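Local coordinates for protein putative carbohydrate-active enzyme (PDB 5WH8) that probably hydrolyses O-glycosidic bonds of cellulose through a family 5 glycoside hydrolase domain that is one part of a longer multi-modular protein, at residues W129-M132 with S133-K137. Sequence-based numbering, arbitrary orientation.
Sequences WDYM and SAKHK
Tyr131 and Lys135 both hold CG anti to the backbone N (chi1 175° in Tyr131), which lays the two side chains side by side, pointing the same way, from successive turns of helix 122-135. This is the C-terminal end of the helix linking strands 103-109 and 142-145 in a beta-alpha-beta crossover of the TIM barrel. Lys135 CB lies over one face of the phenol ring, 4.2 Å from its centroid, in a CH-pi contact displaced toward the rim. Farther out, Lys135 CD passes Tyr131 OH at 3.5 Å, while that hydroxyl is hydrogen-bonded to Asp91 of helix 83-100. On the buried side, Met132 and His136 form a second i,i+4 pair. The thioether meets the imidazole at its edge, in the ring plane, with Met132 SD 3.7 Å from His136 CD2. His136 NE2 is hydrogen-bonded with Asp91 and ND1 with Asp139, which holds the rotation of that ring. Asp91 thus joins both pairs to helix 83-100. The peptide N-H of His136 still reaches Met132 O (2.9 Å), although His136 is the first residue to leave helical geometry. One turn before Ser133, Trp129 packs its indole edge-to-face against Trp108 and also touches helix 157-172. Its carbonyl serves two donors from Ser133, the backbone N at 3.1 Å and the side-chain hydroxyl. With chi1 at 56°, Ser133 turns OG back along the helix; the hydroxyl also bonds Asn174 and donates to Trp129 O over 2.7 Å, tilted 17° from the carbonyl plane.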
# COMPACT_ATOMS: atom_id res chain seq x y z
N TRP A 129 10.22 11.67 -5.54
CA TRP A 129 9.95 11.74 -4.12
C TRP A 129 10.18 13.14 -3.58
O TRP A 129 9.49 13.55 -2.64
CB TRP A 129 10.79 10.70 -3.37
CG TRP A 129 10.14 9.32 -3.47
CD1 TRP A 129 10.68 8.18 -4.01
CD2 TRP A 129 8.81 8.97 -3.04
NE1 TRP A 129 9.77 7.14 -3.92
CE2 TRP A 129 8.62 7.61 -3.34
CE3 TRP A 129 7.77 9.68 -2.44
CZ2 TRP A 129 7.41 6.93 -3.02
CZ3 TRP A 129 6.58 9.03 -2.15
CH2 TRP A 129 6.40 7.66 -2.46
N ASP A 130 11.09 13.91 -4.18
CA ASP A 130 11.26 15.34 -3.84
C ASP A 130 9.95 16.08 -4.11
O ASP A 130 9.43 16.78 -3.23
CB ASP A 130 12.41 15.94 -4.68
CG ASP A 130 12.95 17.27 -4.13
OD1 ASP A 130 12.68 17.68 -3.00
OD2 ASP A 130 13.71 17.92 -4.88
N TYR A 131 9.41 15.90 -5.31
CA TYR A 131 8.14 16.51 -5.66
C TYR A 131 7.00 16.06 -4.74
O TYR A 131 6.26 16.89 -4.20
CB TYR A 131 7.75 16.23 -7.11
CG TYR A 131 6.37 16.78 -7.39
CD1 TYR A 131 6.19 18.14 -7.62
CD2 TYR A 131 5.25 15.97 -7.32
CE1 TYR A 131 4.93 18.67 -7.82
CE2 TYR A 131 3.98 16.49 -7.52
CZ TYR A 131 3.82 17.85 -7.77
OH TYR A 131 2.58 18.40 -7.98
N MET A 132 6.82 14.75 -4.56
CA MET A 132 5.64 14.27 -3.85
C MET A 132 5.63 14.70 -2.38
O MET A 132 4.58 15.03 -1.82
CB MET A 132 5.50 12.74 -3.95
CG MET A 132 5.03 12.29 -5.34
SD MET A 132 3.32 12.84 -5.68
CE MET A 132 3.24 12.66 -7.44
N SER A 133 6.80 14.68 -1.75
CA SER A 133 6.88 15.05 -0.34
C SER A 133 6.69 16.55 -0.15
O SER A 133 6.07 16.95 0.83
CB SER A 133 8.22 14.58 0.27
OG SER A 133 9.36 15.07 -0.42
N ALA A 134 7.18 17.37 -1.08
CA ALA A 134 6.91 18.81 -1.02
C ALA A 134 5.41 19.10 -1.27
O ALA A 134 4.80 19.88 -0.57
CB ALA A 134 7.76 19.56 -2.04
N LYS A 135 4.83 18.44 -2.26
CA LYS A 135 3.44 18.69 -2.63
C LYS A 135 2.47 18.24 -1.55
O LYS A 135 1.46 18.90 -1.31
CB LYS A 135 3.11 17.99 -3.95
CG LYS A 135 1.70 18.19 -4.49
CD LYS A 135 1.44 19.64 -4.90
CE LYS A 135 0.18 19.77 -5.76
NZ LYS A 135 -1.03 19.31 -5.03
N HIS A 136 2.79 17.13 -0.89
CA HIS A 136 1.84 16.52 0.04
C HIS A 136 2.24 16.63 1.51
O HIS A 136 1.67 15.95 2.35
CB HIS A 136 1.61 15.05 -0.37
CG HIS A 136 1.00 14.94 -1.73
ND1 HIS A 136 -0.28 15.38 -2.00
CD2 HIS A 136 1.52 14.54 -2.91
CE1 HIS A 136 -0.53 15.23 -3.29
NE2 HIS A 136 0.55 14.72 -3.86
N LYS A 137 3.17 17.54 1.81
CA LYS A 137 3.58 17.78 3.20
C LYS A 137 2.39 17.97 4.14
O LYS A 137 2.37 17.43 5.26
CB LYS A 137 4.48 19.03 3.30
CG LYS A 137 4.75 19.47 4.75
CD LYS A 137 5.52 20.80 4.85
CE LYS A 137 5.78 21.16 6.32
NZ LYS A 137 6.33 22.54 6.49